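Local coordinates for 4-oxalocrotonate decarboxylase NahK from Pseudomonas putida, a protein that catalyses the decarboxylation of (3E)-2-oxohex-3-enedioate to 2-oxopent-4-enoate in the breakdown of aromatic hydrocarbons, in two crystal structures: PDB 5D2J (chain A, 1.72 Å), residues Val66-Gly71 and Ala233-Met238; PDB 5D2H (chain B, 1.94 Å), residues Val80-Gly85 and Ala247-Met252. Structure 2 is superposed on structure 1 by the backbone atoms of these residues (RMSD 0.31 Å); each is numbered along its deposited sequence.

Structure 1 (5D2J). It carries 1 engineered substitution outside these segments. With 0L1 (hexanedioic acid), chain C.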
loop_
_atom_site.group_PDB
_atom_site.type_symbol
_atom_site.label_atom_id
_atom_site.label_comp_id
_atom_site.label_asym_id
_atom_site.label_seq_id
_atom_site.Cartn_x
_atom_site.Cartn_y
_atom_site.Cartn_z
ATOM N N VAL A 66 -9.913 -0.348 -6.498
ATOM C CA VAL A 66 -10.758 -0.075 -5.341
ATOM C C VAL A 66 -10.095 0.822 -4.318
ATOM O O VAL A 66 -10.716 1.180 -3.317
ATOM C CB VAL A 66 -11.241 -1.376 -4.657
ATOM C CG1 VAL A 66 -12.082 -2.191 -5.620
ATOM C CG2 VAL A 66 -10.057 -2.203 -4.145
ATOM N N GLY A 67 -8.841 1.190 -4.556
ATOM C CA GLY A 67 -8.167 2.052 -3.604
ATOM C C GLY A 67 -6.735 2.394 -3.953
ATOM O O GLY A 67 -6.240 2.062 -5.030
ATOM N N LEU A 68 -6.078 3.075 -3.021
ATOM C CA LEU A 68 -4.684 3.465 -3.159
ATOM C C LEU A 68 -3.999 3.138 -1.835
ATOM O O LEU A 68 -4.650 3.066 -0.790
ATOM C CB LEU A 68 -4.587 4.974 -3.404
ATOM C CG LEU A 68 -5.319 5.527 -4.627
ATOM C CD1 LEU A 68 -5.360 7.052 -4.575
ATOM C CD2 LEU A 68 -4.636 5.031 -5.885
ATOM N N LYS A 69 -2.689 2.943 -1.878
ATOM C CA LYS A 69 -1.933 2.721 -0.649
ATOM C C LYS A 69 -0.757 3.673 -0.569
ATOM O O LYS A 69 -0.294 4.189 -1.584
ATOM C CB LYS A 69 -1.466 1.261 -0.515
ATOM C CG LYS A 69 -0.799 0.637 -1.741
ATOM C CD LYS A 69 0.724 0.794 -1.752
ATOM C CE LYS A 69 1.404 0.228 -0.493
ATOM N NZ LYS A 69 1.863 -1.204 -0.577
ATOM N N MET A 70 -0.294 3.915 0.647
ATOM C CA MET A 70 0.887 4.729 0.872
ATOM C C MET A 70 1.979 3.858 1.463
ATOM O O MET A 70 1.718 3.035 2.353
ATOM C CB MET A 70 0.559 5.886 1.817
ATOM C CG MET A 70 -0.254 6.983 1.145
ATOM S SD MET A 70 0.782 8.033 0.103
ATOM C CE MET A 70 1.511 9.060 1.369
ATOM N N GLY A 71 3.198 4.035 0.970
ATOM C CA GLY A 71 4.342 3.298 1.478
ATOM C C GLY A 71 5.500 4.205 1.856
ATOM O O GLY A 71 5.522 5.383 1.484
ATOM N N ALA A 233 -14.038 11.245 -4.218
ATOM C CA ALA A 233 -14.884 10.802 -3.120
ATOM C C ALA A 233 -15.117 9.308 -3.254
ATOM O O ALA A 233 -15.291 8.807 -4.368
ATOM C CB ALA A 233 -16.208 11.541 -3.155
ATOM N N GLY A 234 -15.106 8.590 -2.133
ATOM C CA GLY A 234 -15.373 7.157 -2.150
ATOM C C GLY A 234 -14.140 6.283 -2.267
ATOM O O GLY A 234 -14.253 5.075 -2.471
ATOM N N THR A 235 -12.958 6.876 -2.128
ATOM C CA THR A 235 -11.713 6.123 -2.302
ATOM C C THR A 235 -11.270 5.469 -1.000
ATOM O O THR A 235 -11.285 6.100 0.053
ATOM C CB THR A 235 -10.594 7.031 -2.834
ATOM O OG1 THR A 235 -11.015 7.611 -4.077
ATOM C CG2 THR A 235 -9.306 6.244 -3.050
ATOM N N PHE A 236 -10.896 4.196 -1.087
ATOM C CA PHE A 236 -10.319 3.453 0.034
ATOM C C PHE A 236 -8.824 3.750 0.031
ATOM O O PHE A 236 -8.171 3.631 -1.000
ATOM C CB PHE A 236 -10.599 1.967 -0.184
ATOM C CG PHE A 236 -9.973 1.052 0.826
ATOM C CD1 PHE A 236 -10.597 0.804 2.041
ATOM C CD2 PHE A 236 -8.803 0.377 0.530
ATOM C CE1 PHE A 236 -10.038 -0.071 2.957
ATOM C CE2 PHE A 236 -8.234 -0.501 1.442
ATOM C CZ PHE A 236 -8.849 -0.718 2.664
ATOM N N ILE A 237 -8.281 4.171 1.170
ATOM C CA ILE A 237 -6.859 4.498 1.240
ATOM C C ILE A 237 -6.182 3.774 2.392
ATOM O O ILE A 237 -6.551 3.977 3.541
ATOM C CB ILE A 237 -6.637 6.005 1.476
ATOM C CG1 ILE A 237 -7.382 6.842 0.428
ATOM C CG2 ILE A 237 -5.138 6.319 1.467
ATOM C CD1 ILE A 237 -7.390 8.363 0.753
ATOM N N MET A 238 -5.186 2.949 2.086
ATOM C CA MET A 238 -4.395 2.283 3.123
ATOM C C MET A 238 -3.240 3.195 3.485
ATOM O O MET A 238 -2.347 3.427 2.671
ATOM C CB MET A 238 -3.873 0.936 2.626
ATOM C CG MET A 238 -4.963 -0.079 2.397
ATOM S SD MET A 238 -4.274 -1.689 1.998
ATOM C CE MET A 238 -3.146 -1.860 3.371
HETATM O O1 0L1 C . 5.123 0.351 2.718
HETATM C C2 0L1 C . 4.590 -0.284 1.765
HETATM O O2 0L1 C . 3.410 -0.714 1.886
HETATM C C3 0L1 C . 5.363 -0.526 0.483
HETATM C C4 0L1 C . 6.708 -1.157 0.792
HETATM C C5 0L1 C . 7.409 -1.483 -0.509
HETATM C C6 0L1 C . 8.823 -1.971 -0.258
HETATM C C7 0L1 C . 8.832 -3.389 0.275
HETATM O O4 0L1 C . 8.375 -4.329 -0.431
HETATM O O3 0L1 C . 9.313 -3.643 1.416
HETATM O O HOH W 1 -13.316 2.104 -3.281
#
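NZ of Lys69 donates to O2 of the bound hexanedioic acid (2.9 Å), forms a salt bridge with OE2 of the metal-binding Glu147 and gives a further hydrogen bond to Ala168 O and a weak one to Ser170 OG; at the base of the side chain, Lys69 CB meets Met238 CB at 4.0 Å. CG lies between backbone N and carbonyl carbon (chi1 48°), and three further bends carry the amine away from strand 236-238 to the ligand. Gly71 CA lines the same site, 3.3 Å from ligand O1. Within a buried mixed sheet of the FAH-family fold, strand 66-71 pairs with antiparallel 87-92 along one edge and parallel 236-238 along the other. Met238 N donates to Leu68 O (2.9 Å, 161° at hydrogen), and Met70 N to Met238 O (2.9 Å). Beyond the strand, Met70 packs on helix 213-225. At the other end, a modelled water donates to Val66 O (2.8 Å) and Gly234 O.

Structure 2 (5D2H). It carries 1 engineered substitution outside these segments. With AKG (2-oxoglutaric acid), chain D; EDO (1,2-ethanediol), chain E.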
loop_
_atom_site.group_PDB
_atom_site.type_symbol
_atom_site.label_atom_id
_atom_site.label_comp_id
_atom_site.label_asym_id
_atom_site.label_seq_id
_atom_site.Cartn_x
_atom_site.Cartn_y
_atom_site.Cartn_z
ATOM N N VAL B 80 -9.504 -0.669 -6.708
ATOM C CA VAL B 80 -10.430 -0.455 -5.609
ATOM C C VAL B 80 -9.856 0.408 -4.486
ATOM O O VAL B 80 -10.487 0.582 -3.441
ATOM C CB VAL B 80 -10.949 -1.790 -5.025
ATOM C CG1 VAL B 80 -11.603 -2.634 -6.119
ATOM C CG2 VAL B 80 -9.820 -2.562 -4.343
ATOM N N GLY B 81 -8.662 0.943 -4.695
ATOM C CA GLY B 81 -8.096 1.842 -3.710
ATOM C C GLY B 81 -6.644 2.165 -3.955
ATOM O O GLY B 81 -6.059 1.783 -4.969
ATOM N N LEU B 82 -6.058 2.863 -2.997
ATOM C CA LEU B 82 -4.688 3.307 -3.101
ATOM C C LEU B 82 -4.021 2.970 -1.791
ATOM O O LEU B 82 -4.693 2.883 -0.755
ATOM C CB LEU B 82 -4.660 4.814 -3.344
ATOM C CG LEU B 82 -5.352 5.221 -4.647
ATOM C CD1 LEU B 82 -5.576 6.745 -4.721
ATOM C CD2 LEU B 82 -4.535 4.746 -5.835
ATOM N N LYS B 83 -2.711 2.743 -1.825
ATOM C CA LYS B 83 -1.995 2.459 -0.593
ATOM C C LYS B 83 -0.804 3.384 -0.512
ATOM O O LYS B 83 -0.367 3.919 -1.532
ATOM C CB LYS B 83 -1.593 0.974 -0.490
ATOM C CG LYS B 83 -0.818 0.407 -1.674
ATOM C CD LYS B 83 0.608 0.900 -1.710
ATOM C CE LYS B 83 1.405 0.441 -0.503
ATOM N NZ LYS B 83 1.774 -1.011 -0.575
ATOM N N MET B 84 -0.321 3.622 0.703
ATOM C CA MET B 84 0.786 4.545 0.905
ATOM C C MET B 84 1.988 3.782 1.405
ATOM O O MET B 84 1.859 2.916 2.266
ATOM C CB MET B 84 0.435 5.612 1.933
ATOM C CG MET B 84 -0.766 6.430 1.574
ATOM S SD MET B 84 -0.456 7.228 0.012
ATOM C CE MET B 84 0.797 8.426 0.454
ATOM N N GLY B 85 3.156 4.119 0.867
ATOM C CA GLY B 85 4.404 3.567 1.349
ATOM C C GLY B 85 5.321 4.657 1.860
ATOM O O GLY B 85 5.150 5.839 1.511
ATOM N N ALA B 247 -14.156 11.474 -3.977
ATOM C CA ALA B 247 -14.975 10.972 -2.876
ATOM C C ALA B 247 -15.176 9.473 -3.022
ATOM O O ALA B 247 -15.313 8.977 -4.126
ATOM C CB ALA B 247 -16.336 11.676 -2.872
ATOM N N GLY B 248 -15.217 8.753 -1.908
ATOM C CA GLY B 248 -15.429 7.316 -1.962
ATOM C C GLY B 248 -14.148 6.521 -2.141
ATOM O O GLY B 248 -14.191 5.309 -2.348
ATOM N N THR B 249 -13.003 7.187 -2.069
ATOM C CA THR B 249 -11.740 6.485 -2.276
ATOM C C THR B 249 -11.261 5.761 -1.026
ATOM O O THR B 249 -11.239 6.327 0.062
ATOM C CB THR B 249 -10.624 7.420 -2.761
ATOM O OG1 THR B 249 -11.040 8.112 -3.948
ATOM C CG2 THR B 249 -9.362 6.609 -3.063
ATOM N N PHE B 250 -10.890 4.497 -1.199
ATOM C CA PHE B 250 -10.337 3.680 -0.133
ATOM C C PHE B 250 -8.816 3.799 -0.123
ATOM O O PHE B 250 -8.159 3.536 -1.126
ATOM C CB PHE B 250 -10.747 2.225 -0.340
ATOM C CG PHE B 250 -10.079 1.267 0.594
ATOM C CD1 PHE B 250 -10.587 1.050 1.861
ATOM C CD2 PHE B 250 -8.958 0.555 0.191
ATOM C CE1 PHE B 250 -9.974 0.145 2.719
ATOM C CE2 PHE B 250 -8.347 -0.352 1.044
ATOM C CZ PHE B 250 -8.858 -0.552 2.309
ATOM N N ILE B 251 -8.267 4.204 1.011
ATOM C CA ILE B 251 -6.849 4.502 1.117
ATOM C C ILE B 251 -6.240 3.814 2.318
ATOM O O ILE B 251 -6.640 4.071 3.454
ATOM C CB ILE B 251 -6.621 6.030 1.323
ATOM C CG1 ILE B 251 -7.230 6.827 0.172
ATOM C CG2 ILE B 251 -5.136 6.340 1.447
ATOM C CD1 ILE B 251 -7.482 8.272 0.535
ATOM N N MET B 252 -5.250 2.960 2.073
ATOM C CA MET B 252 -4.479 2.374 3.162
ATOM C C MET B 252 -3.369 3.348 3.544
ATOM O O MET B 252 -2.497 3.629 2.739
ATOM C CB MET B 252 -3.910 1.025 2.732
ATOM C CG MET B 252 -4.995 0.090 2.195
ATOM S SD MET B 252 -4.374 -1.572 1.866
ATOM C CE MET B 252 -3.600 -1.889 3.445
HETATM C C1 AKG D . 4.380 -0.159 1.961
HETATM O O1 AKG D . 4.725 0.392 3.026
HETATM O O2 AKG D . 3.171 -0.420 1.727
HETATM C C2 AKG D . 5.401 -0.555 0.974
HETATM O O5 AKG D . 5.241 -1.609 0.382
HETATM C C3 AKG D . 6.653 0.228 0.618
HETATM C C4 AKG D . 6.982 1.401 1.533
HETATM C C5 AKG D . 7.621 0.996 2.844
HETATM O O3 AKG D . 7.387 1.745 3.816
HETATM O O4 AKG D . 8.350 -0.031 2.930
HETATM C C1 EDO E . -12.267 -2.080 -1.266
HETATM O O1 EDO E . -12.709 -0.755 -1.596
HETATM C C2 EDO E . -11.939 -2.175 0.226
HETATM O O2 EDO E . -13.009 -1.617 1.006
HETATM O O HOH W 2 -11.309 3.338 -3.691
#
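NZ of Lys83 donates to O2 of the bound 2-oxoglutaric acid (2.8 Å), forms a salt bridge with OE2 of the metal-binding Glu161 and gives a further hydrogen bond to Ala182 O and a weak one to Ser184 OG; at the base of the side chain, Lys83 CB meets Met252 CB at 4.0 Å. CG lies between backbone N and carbonyl carbon (chi1 53°), and three further bends carry the amine away from strand 250-252 to the ligand. Gly85 CA lines the same site, 3.4 Å from ligand C4, and Met84 O is 3.6 Å from ligand O2. Met252 N donates to Leu82 O (2.9 Å, 161° at hydrogen), and Met84 N to Met252 O (3.0 Å). Beyond the strand, Met84 packs on helix 227-239. At the other end, a modelled water accepts from Phe250 N (2.8 Å) and donates weakly to Val80 O.

Comparison
Both structures keep the parallel strand pairing, with comparable CA atoms coinciding within the error and bonds such as Leu68(A) N to Phe236(A) O (3.0 Å) and Leu82(B) N to Phe250(B) O (2.9 Å). Leu68(A), Lys69(A), Thr235(A), Phe236(A), Ile237(A) and their counterparts keep their places within the error. The bound group differs: hexanedioic acid in structure 1, 2-oxoglutaric acid at that place in structure 2. The lysine, unmoved, bonds a carboxylate oxygen of either, NZ to O2 being 2.9 Å for Lys69(A) and 2.8 Å for Lys83(B). The far carboxylates lie differently: that of hexanedioic acid extends away from the glycine, its carbon C7 being 8.1 Å from Gly71(A) CA, whereas that of 2-oxoglutaric acid stays near it, with C5 4.4 Å from Gly85(B) CA. The shorter acid also touches Met84(B), and its keto oxygen O5 lies 3.6 Å from Lys83(B) NZ. Met70(A) and Met84(B) share a rotamer but differ by small turns (chi1 -74° against -59°, chi2 -78° against -59°) together with a slight move of CB, which may or may not be linked to the ligand exchange. SD and CE leave their places, the CE atoms standing 1.3 Å apart after superposition.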